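Uncharacterized protein (Parabacteroides merdae, PDB 4R7F) is of unknown function but is built from three immunoglobulin-like beta-sandwich domains and is probably related to type 9 secretion system plug proteins. Local coordinates at residues 7-12 / 313-318; 137-142 / 389-394; 251-256 / 291-296. All coordinates share one frame; numbering follows the deposited sequence.

Overall arrangement
Contact 1 sets strand 8-9 against the loop between strands 305-310 and 325-327; contact 2 lays the end of strand 129-138 on strand 389-397. Strands 8-9 and 129-138 are neighbours in one sheet, so both contacts join the N-terminal sandwich to later parts of the chain, although their centres are about 27 Å apart. Contact 3 pairs strands 248-253 and 290-298 within one sheet; its centre is about 19 Å from that of contact 1, which it touches through Leu313 and Phe295, and about 41 Å from that of contact 2. Along the chain contacts 1 and 2 interlock, their segments alternating, while both segments of contact 3 fall between 137-142 and 313-318.

Contact 1: 7-12 / 313-318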
loop_
_atom_site.group_PDB
_atom_site.type_symbol
_atom_site.label_atom_id
_atom_site.label_comp_id
_atom_site.label_asym_id
_atom_site.label_seq_id
_atom_site.Cartn_x
_atom_site.Cartn_y
_atom_site.Cartn_z
ATOM N N THR A 7 10.166 8.609 21.787
ATOM C CA THR A 7 10.870 7.341 21.839
ATOM C C THR A 7 12.353 7.587 21.713
ATOM O O THR A 7 12.813 8.146 20.711
ATOM C CB THR A 7 10.393 6.428 20.741
ATOM O OG1 THR A 7 8.997 6.178 20.958
ATOM C CG2 THR A 7 11.194 5.102 20.741
ATOM N N ASP A 8 13.073 7.187 22.750
ATOM C CA ASP A 8 14.523 7.379 22.862
ATOM C C ASP A 8 15.169 6.435 23.892
ATOM O O ASP A 8 14.545 6.005 24.827
ATOM C CB ASP A 8 14.796 8.811 23.274
ATOM C CG ASP A 8 16.220 9.255 22.986
ATOM O OD1 ASP A 8 16.915 8.657 22.125
ATOM O OD2 ASP A 8 16.641 10.221 23.647
ATOM N N VAL A 9 16.417 6.079 23.665
ATOM C CA VAL A 9 17.173 5.225 24.549
ATOM C C VAL A 9 18.226 6.064 25.264
ATOM O O VAL A 9 18.924 6.813 24.629
ATOM C CB VAL A 9 17.877 4.125 23.745
ATOM C CG1 VAL A 9 18.848 3.331 24.619
ATOM C CG2 VAL A 9 16.848 3.204 23.145
ATOM N N ASN A 10 18.332 5.936 26.583
ATOM C CA ASN A 10 19.265 6.723 27.377
ATOM C C ASN A 10 20.281 5.850 28.098
ATOM O O ASN A 10 20.873 6.292 29.046
ATOM C CB ASN A 10 18.508 7.527 28.455
ATOM C CG ASN A 10 17.278 8.208 27.912
ATOM O OD1 ASN A 10 17.369 9.150 27.111
ATOM N ND2 ASN A 10 16.115 7.714 28.307
ATOM N N SER A 11 20.413 4.592 27.723
ATOM C CA SER A 11 21.357 3.714 28.380
ATOM C C SER A 11 22.183 3.022 27.341
ATOM O O SER A 11 21.648 2.552 26.358
ATOM C CB SER A 11 20.638 2.676 29.213
ATOM O OG SER A 11 21.520 1.615 29.557
ATOM N N LYS A 12 23.488 2.937 27.562
ATOM C CA LYS A 12 24.358 2.244 26.615
ATOM C C LYS A 12 24.148 0.733 26.588
ATOM O O LYS A 12 24.607 0.088 25.636
ATOM C CB LYS A 12 25.792 2.564 26.901
ATOM C CG LYS A 12 26.081 4.035 26.730
ATOM C CD LYS A 12 27.438 4.397 27.292
ATOM C CE LYS A 12 27.785 5.846 27.021
ATOM N NZ LYS A 12 28.658 6.380 28.089
ATOM N N LEU A 313 16.620 2.754 13.182
ATOM C CA LEU A 313 17.827 2.334 13.917
ATOM C C LEU A 313 18.290 3.301 15.026
ATOM O O LEU A 313 18.946 2.877 15.951
ATOM C CB LEU A 313 19.008 2.087 12.982
ATOM C CG LEU A 313 19.882 3.219 12.440
ATOM C CD1 LEU A 313 21.040 2.607 11.646
ATOM C CD2 LEU A 313 19.061 4.171 11.566
ATOM N N PHE A 314 17.985 4.590 14.896
ATOM C CA PHE A 314 18.179 5.555 15.988
ATOM C C PHE A 314 16.841 6.149 16.456
ATOM O O PHE A 314 16.809 7.253 16.987
ATOM C CB PHE A 314 19.032 6.695 15.504
ATOM C CG PHE A 314 20.455 6.359 15.378
ATOM C CD1 PHE A 314 21.229 6.221 16.500
ATOM C CD2 PHE A 314 21.035 6.201 14.129
ATOM C CE1 PHE A 314 22.569 5.931 16.385
ATOM C CE2 PHE A 314 22.368 5.886 14.014
ATOM C CZ PHE A 314 23.138 5.763 15.138
ATOM N N ASN A 315 15.739 5.434 16.227
ATOM C CA ASN A 315 14.409 5.906 16.616
ATOM C C ASN A 315 14.072 7.269 16.007
ATOM O O ASN A 315 13.322 8.073 16.585
ATOM C CB ASN A 315 14.323 5.949 18.144
ATOM C CG ASN A 315 14.663 4.608 18.769
ATOM O OD1 ASN A 315 15.713 4.425 19.412
ATOM N ND2 ASN A 315 13.782 3.657 18.564
ATOM N N ASN A 316 14.644 7.542 14.837
ATOM C CA ASN A 316 14.462 8.854 14.213
ATOM C C ASN A 316 14.756 10.073 15.135
ATOM O O ASN A 316 14.202 11.134 14.969
ATOM C CB ASN A 316 13.081 8.933 13.564
ATOM C CG ASN A 316 12.995 8.095 12.296
ATOM O OD1 ASN A 316 13.942 8.004 11.524
ATOM N ND2 ASN A 316 11.882 7.465 12.104
ATOM N N VAL A 317 15.681 9.893 16.077
ATOM C CA VAL A 317 16.177 10.972 16.922
ATOM C C VAL A 317 17.434 11.603 16.316
ATOM O O VAL A 317 18.389 10.917 15.962
ATOM C CB VAL A 317 16.446 10.418 18.349
ATOM C CG1 VAL A 317 17.097 11.439 19.293
ATOM C CG2 VAL A 317 15.148 9.868 18.933
ATOM N N LEU A 318 17.405 12.925 16.198
ATOM C CA LEU A 318 18.538 13.712 15.748
ATOM C C LEU A 318 19.151 14.304 16.993
ATOM O O LEU A 318 18.641 15.282 17.532
ATOM C CB LEU A 318 18.104 14.828 14.784
ATOM C CG LEU A 318 17.307 14.326 13.574
ATOM C CD1 LEU A 318 17.000 15.514 12.677
ATOM C CD2 LEU A 318 18.113 13.286 12.831
HETATM O O HOH W 1 11.676 9.286 18.593
HETATM O O HOH W 2 17.628 6.683 20.306
#
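Asp8 OD1 is gripped twice: Lys321 NZ holds it in a salt bridge, and water 2 lies 2.8 Å from OD1, placed to donate to it. The same water sits 3.1 Å from Asn315 OD1, which makes it a likely bridge between the two side chains, though it has more acceptors around it than protons to give. A second water makes a firmer link, donating to Thr7 O at 2.7 Å and to Asn315 O at 2.9 Å. What joins strand 8-9, an edge piece of the N-terminal sandwich paired antiparallel with strand 129-138, to the loop after strand 305-310 is therefore largely water and van der Waals contact of methyl groups with polar atoms. That loop turns through Asn315 and Asn316, both with left-handed backbone angles, and Val317 N closes the turn on Phe314 O at 3.0 Å. The turn presents two side chains to the strand. Asn315, its CG beside the backbone N (chi1 -55°), crosses Thr7 at about a right angle, and its ND2 lies 3.7 Å from Thr7 CG2; ND2 also makes a weak hydrogen bond to Leu17 O. Val317 sets CG1 anti to its backbone N, so CG2 falls on the strand side, 3.4 Å from Thr7 O and 3.8 Å from Asp8 OD1. Thr7 OG1 turns elsewhere and accepts from Cys134 N of strand 129-138.

Contact 2: 137-142 / 389-394; sequences VVEPVV and RLIGVT
A classic beta bulge in strand 389-397, with Ile391 and Gly392 both facing Val378, receives the chain as it leaves strand 129-138. Glu139 N donates to Leu390 O at 3.0 Å, nearly along the C=O axis. The chain then folds through an inverse gamma turn centred on Pro140, which brings two more amides to Ile391 O: Val142 N at 3.3 Å and, in a weak and bent bond, Val141 N. One carbonyl at the bulge thus takes two donors. Outside the backbone, Arg389 grips Glu139 side-on, NE to OE2 and NH2 to OE1, each at 2.8 Å. Both oxygens lie close to the guanidinium plane, but they are approached from above the carboxylate plane, the two groups being turned 45° apart. The arginine bends at chi3 (69°) to get there, while Glu139 runs extended beyond CG; Ser113 OG is a further partner of OE2 and also binds Leu390 N. An alanine in place of Arg389 would remove both N-H donors and would probably leave the carboxylate less firmly fixed, with Ser113 OG as its remaining named partner. Val138 CG1 meets Val393 CG1 at 3.6 Å. Separately, Val141 CG2 presses on Ile391 CB, also at 3.6 Å. Val142 CG2 packs over Gly392, 4.0 Å from its CA, in the space a beta carbon would take. The segments run 75° apart, so this is no continued sheet but what is probably the linker between the first and second sandwiches, laid across a bulged edge strand, where an inverse gamma turn and a classic bulge fit together.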
loop_
_atom_site.group_PDB
_atom_site.type_symbol
_atom_site.label_atom_id
_atom_site.label_comp_id
_atom_site.label_asym_id
_atom_site.label_seq_id
_atom_site.Cartn_x
_atom_site.Cartn_y
_atom_site.Cartn_z
ATOM N N VAL A 137 -3.041 5.898 21.433
ATOM C CA VAL A 137 -4.254 5.128 21.533
ATOM C C VAL A 137 -5.400 5.964 21.010
ATOM O O VAL A 137 -5.671 7.060 21.551
ATOM C CB VAL A 137 -4.524 4.780 22.986
ATOM C CG1 VAL A 137 -5.896 4.149 23.131
ATOM C CG2 VAL A 137 -3.427 3.855 23.507
ATOM N N VAL A 138 -6.042 5.470 19.937
ATOM C CA VAL A 138 -7.111 6.208 19.240
ATOM C C VAL A 138 -8.518 5.659 19.582
ATOM O O VAL A 138 -8.695 4.457 19.742
ATOM C CB VAL A 138 -6.858 6.279 17.705
ATOM C CG1 VAL A 138 -6.703 4.913 17.044
ATOM C CG2 VAL A 138 -7.944 7.070 17.003
ATOM N N GLU A 139 -9.467 6.573 19.784
ATOM C CA GLU A 139 -10.913 6.278 19.792
ATOM C C GLU A 139 -11.456 6.829 18.497
ATOM O O GLU A 139 -11.726 8.009 18.378
ATOM C CB GLU A 139 -11.634 6.881 21.012
ATOM C CG GLU A 139 -11.316 8.344 21.298
ATOM C CD GLU A 139 -11.966 8.891 22.559
ATOM O OE1 GLU A 139 -13.186 8.706 22.706
ATOM O OE2 GLU A 139 -11.257 9.537 23.374
ATOM N N PRO A 140 -11.565 5.977 17.490
ATOM C CA PRO A 140 -11.750 6.473 16.138
ATOM C C PRO A 140 -13.184 6.884 15.828
ATOM O O PRO A 140 -13.916 6.174 15.172
ATOM C CB PRO A 140 -11.326 5.275 15.279
ATOM C CG PRO A 140 -11.702 4.096 16.125
ATOM C CD PRO A 140 -11.359 4.514 17.533
ATOM N N VAL A 141 -13.535 8.087 16.219
ATOM C CA VAL A 141 -14.874 8.606 16.012
ATOM C C VAL A 141 -15.011 9.538 14.801
ATOM O O VAL A 141 -16.103 9.981 14.496
ATOM C CB VAL A 141 -15.388 9.296 17.293
ATOM C CG1 VAL A 141 -15.564 8.255 18.391
ATOM C CG2 VAL A 141 -14.457 10.438 17.730
ATOM N N VAL A 142 -13.902 9.854 14.135
ATOM C CA VAL A 142 -13.978 10.545 12.882
ATOM C C VAL A 142 -13.142 9.767 11.843
ATOM O O VAL A 142 -12.257 8.991 12.192
ATOM C CB VAL A 142 -13.483 11.998 13.006
ATOM C CG1 VAL A 142 -14.235 12.739 14.094
ATOM C CG2 VAL A 142 -11.984 12.042 13.271
ATOM N N ARG A 389 -7.833 14.144 23.685
ATOM C CA ARG A 389 -8.249 12.869 23.100
ATOM C C ARG A 389 -7.764 12.760 21.688
ATOM O O ARG A 389 -7.688 13.764 20.965
ATOM C CB ARG A 389 -9.765 12.746 23.107
ATOM C CG ARG A 389 -10.339 12.637 24.509
ATOM C CD ARG A 389 -11.812 12.991 24.532
ATOM N NE ARG A 389 -12.614 11.977 23.845
ATOM C CZ ARG A 389 -13.910 12.122 23.577
ATOM N NH1 ARG A 389 -14.525 13.248 23.882
ATOM N NH2 ARG A 389 -14.598 11.163 22.977
ATOM N N LEU A 390 -7.444 11.535 21.300
ATOM C CA LEU A 390 -7.057 11.244 19.963
ATOM C C LEU A 390 -8.269 10.592 19.295
ATOM O O LEU A 390 -8.572 9.435 19.562
ATOM C CB LEU A 390 -5.837 10.321 19.992
ATOM C CG LEU A 390 -5.323 9.791 18.660
ATOM C CD1 LEU A 390 -5.029 10.956 17.751
ATOM C CD2 LEU A 390 -4.088 8.905 18.790
ATOM N N ILE A 391 -8.954 11.346 18.443
ATOM C CA ILE A 391 -10.236 10.946 17.892
ATOM C C ILE A 391 -10.158 10.435 16.457
ATOM O O ILE A 391 -11.120 9.913 15.902
ATOM C CB ILE A 391 -11.283 12.083 18.001
ATOM C CG1 ILE A 391 -10.899 13.339 17.226
ATOM C CG2 ILE A 391 -11.572 12.407 19.458
ATOM C CD1 ILE A 391 -12.077 14.263 16.969
ATOM N N GLY A 392 -8.995 10.576 15.854
ATOM C CA GLY A 392 -8.759 10.029 14.543
ATOM C C GLY A 392 -7.294 9.989 14.195
ATOM O O GLY A 392 -6.502 10.866 14.605
ATOM N N VAL A 393 -6.927 8.984 13.410
ATOM C CA VAL A 393 -5.576 8.860 12.949
ATOM C C VAL A 393 -5.596 8.071 11.677
ATOM O O VAL A 393 -6.410 7.188 11.522
ATOM C CB VAL A 393 -4.690 8.216 14.038
ATOM C CG1 VAL A 393 -5.175 6.828 14.377
ATOM C CG2 VAL A 393 -3.246 8.159 13.580
ATOM N N THR A 394 -4.728 8.409 10.736
ATOM C CA THR A 394 -4.616 7.657 9.495
ATOM C C THR A 394 -3.205 7.816 8.934
ATOM O O THR A 394 -2.533 8.789 9.222
ATOM C CB THR A 394 -5.646 8.110 8.450
ATOM O OG1 THR A 394 -5.692 7.147 7.407
ATOM C CG2 THR A 394 -5.283 9.445 7.804
HETATM O O HOH W 3 -9.566 7.911 12.194
#

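Contact 3: 251-256 / 291-296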
loop_
_atom_site.group_PDB
_atom_site.type_symbol
_atom_site.label_atom_id
_atom_site.label_comp_id
_atom_site.label_asym_id
_atom_site.label_seq_id
_atom_site.Cartn_x
_atom_site.Cartn_y
_atom_site.Cartn_z
ATOM N N VAL A 251 31.211 -4.977 10.193
ATOM C CA VAL A 251 30.675 -4.844 8.860
ATOM C C VAL A 251 31.064 -3.533 8.197
ATOM O O VAL A 251 30.574 -2.479 8.594
ATOM C CB VAL A 251 29.165 -4.907 8.888
ATOM C CG1 VAL A 251 28.637 -4.916 7.453
ATOM C CG2 VAL A 251 28.711 -6.123 9.689
ATOM N N GLU A 252 31.918 -3.602 7.174
ATOM C CA GLU A 252 32.259 -2.424 6.391
ATOM C C GLU A 252 31.214 -2.285 5.291
ATOM O O GLU A 252 31.132 -3.120 4.395
ATOM C CB GLU A 252 33.675 -2.529 5.806
ATOM C CG GLU A 252 34.289 -1.179 5.409
ATOM C CD GLU A 252 35.240 -1.266 4.204
ATOM O OE1 GLU A 252 35.597 -2.396 3.823
ATOM O OE2 GLU A 252 35.633 -0.215 3.630
ATOM N N LEU A 253 30.391 -1.245 5.378
ATOM C CA LEU A 253 29.420 -0.987 4.359
ATOM C C LEU A 253 30.144 -0.330 3.199
ATOM O O LEU A 253 31.144 0.372 3.377
ATOM C CB LEU A 253 28.319 -0.042 4.847
ATOM C CG LEU A 253 27.397 -0.475 5.969
ATOM C CD1 LEU A 253 26.372 0.609 6.334
ATOM C CD2 LEU A 253 26.680 -1.699 5.540
HETATM N N MSE A 254 29.612 -0.569 2.012
HETATM C CA MSE A 254 30.044 0.104 0.809
HETATM C C MSE A 254 29.856 1.574 1.003
HETATM O O MSE A 254 29.030 2.021 1.811
HETATM C CB MSE A 254 29.191 -0.358 -0.362
HETATM C CG MSE A 254 29.549 -1.795 -0.783
HETATM SE SE MSE A 254 28.355 -2.298 -2.265
HETATM C CE MSE A 254 29.197 -4.059 -2.569
ATOM N N THR A 255 30.653 2.333 0.272
ATOM C CA THR A 255 30.703 3.768 0.413
ATOM C C THR A 255 29.434 4.397 -0.147
ATOM O O THR A 255 28.938 3.994 -1.197
ATOM C CB THR A 255 31.965 4.324 -0.258
ATOM O OG1 THR A 255 33.091 3.795 0.438
ATOM C CG2 THR A 255 32.029 5.852 -0.183
ATOM N N ASP A 256 28.903 5.353 0.601
ATOM C CA ASP A 256 27.726 6.090 0.172
ATOM C C ASP A 256 28.151 7.431 -0.399
ATOM O O ASP A 256 29.155 7.972 0.042
ATOM C CB ASP A 256 26.770 6.300 1.355
ATOM C CG ASP A 256 26.158 4.999 1.865
ATOM O OD1 ASP A 256 25.815 4.166 1.009
ATOM O OD2 ASP A 256 25.963 4.835 3.107
ATOM N N TYR A 291 26.933 -6.721 15.622
ATOM C CA TYR A 291 28.187 -6.454 14.940
ATOM C C TYR A 291 28.399 -4.942 14.950
ATOM O O TYR A 291 27.447 -4.183 15.091
ATOM C CB TYR A 291 28.150 -6.968 13.493
ATOM C CG TYR A 291 28.014 -8.489 13.293
ATOM C CD1 TYR A 291 28.033 -9.395 14.366
ATOM C CD2 TYR A 291 27.874 -9.020 12.014
ATOM C CE1 TYR A 291 27.907 -10.770 14.156
ATOM C CE2 TYR A 291 27.764 -10.390 11.804
ATOM C CZ TYR A 291 27.785 -11.264 12.874
ATOM O OH TYR A 291 27.658 -12.623 12.654
ATOM N N ILE A 292 29.644 -4.503 14.823
ATOM C CA ILE A 292 29.925 -3.091 14.637
ATOM C C ILE A 292 29.722 -2.784 13.174
ATOM O O ILE A 292 30.439 -3.318 12.332
ATOM C CB ILE A 292 31.377 -2.716 14.946
ATOM C CG1 ILE A 292 31.755 -3.083 16.371
ATOM C CG2 ILE A 292 31.589 -1.224 14.743
ATOM C CD1 ILE A 292 30.974 -2.313 17.390
ATOM N N VAL A 293 28.759 -1.923 12.855
ATOM C CA VAL A 293 28.570 -1.547 11.455
ATOM C C VAL A 293 29.175 -0.185 11.157
ATOM O O VAL A 293 28.945 0.753 11.888
ATOM C CB VAL A 293 27.104 -1.590 11.084
ATOM C CG1 VAL A 293 26.916 -1.274 9.615
ATOM C CG2 VAL A 293 26.543 -2.956 11.459
ATOM N N HIS A 294 29.938 -0.103 10.058
ATOM C CA HIS A 294 30.670 1.083 9.689
ATOM C C HIS A 294 30.041 1.745 8.492
ATOM O O HIS A 294 29.986 1.153 7.403
ATOM C CB HIS A 294 32.125 0.772 9.330
ATOM C CG HIS A 294 32.895 0.147 10.436
ATOM N ND1 HIS A 294 33.715 0.867 11.277
ATOM C CD2 HIS A 294 32.966 -1.137 10.851
ATOM C CE1 HIS A 294 34.249 0.056 12.165
ATOM N NE2 HIS A 294 33.796 -1.161 11.942
ATOM N N PHE A 295 29.610 2.990 8.702
ATOM C CA PHE A 295 28.976 3.791 7.648
ATOM C C PHE A 295 29.964 4.812 7.152
ATOM O O PHE A 295 30.677 5.407 7.961
ATOM C CB PHE A 295 27.777 4.563 8.185
ATOM C CG PHE A 295 26.627 3.699 8.622
ATOM C CD1 PHE A 295 26.653 3.061 9.842
ATOM C CD2 PHE A 295 25.503 3.591 7.843
ATOM C CE1 PHE A 295 25.582 2.313 10.254
ATOM C CE2 PHE A 295 24.435 2.826 8.247
ATOM C CZ PHE A 295 24.471 2.193 9.456
ATOM N N THR A 296 29.947 5.051 5.845
ATOM C CA THR A 296 30.836 5.994 5.210
ATOM C C THR A 296 30.074 6.801 4.194
ATOM O O THR A 296 29.451 6.211 3.310
ATOM C CB THR A 296 31.989 5.255 4.488
ATOM O OG1 THR A 296 32.762 4.533 5.453
ATOM C CG2 THR A 296 32.892 6.228 3.833
HETATM O O HOH W 4 31.610 1.989 5.447
HETATM O O HOH W 5 28.266 3.449 4.213
#
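Four backbone amides are satisfied directly across this pair. Val251 N donates to Ile292 O at 2.8 Å, His294 N returns the bond to Val251 O at 2.9 Å, and Leu253 N reaches His294 O at 3.2 Å. Further along, two waters fill in between the chains. Water 4 donates to Leu253 O and His294 O, both 2.7 Å away, and accepts from Thr296 OG1, so His294 O has both an amide and a water. Water 5 accepts from Thr296 N at 2.8 Å and lies near Met254 O and Asp256 OD2, placed to donate to either. Direct bonding resumes with Asp256 N to Thr296 O. This is the parallel pair, strand 248-253 beside strand 290-298, in a sheet otherwise antiparallel, probably part of the third of the immunoglobulin-like sandwiches. The carboxylate of Asp256 is well supplied: His238 NE2 serves OD1, while the hydroxyls of Tyr346 and Tyr348 serve OD2. His294 holds its ring through NE2 on Asn250 OD1, with the ring edge toward Val251 O. Among the apolar groups, Leu253 sets CG beside its backbone N (chi1 -64°) and carries CD1 over one face of Phe295, 3.7 Å from the ring centroid and 22° off the normal, a CH-pi contact. Its CG rests on Val293 CG1.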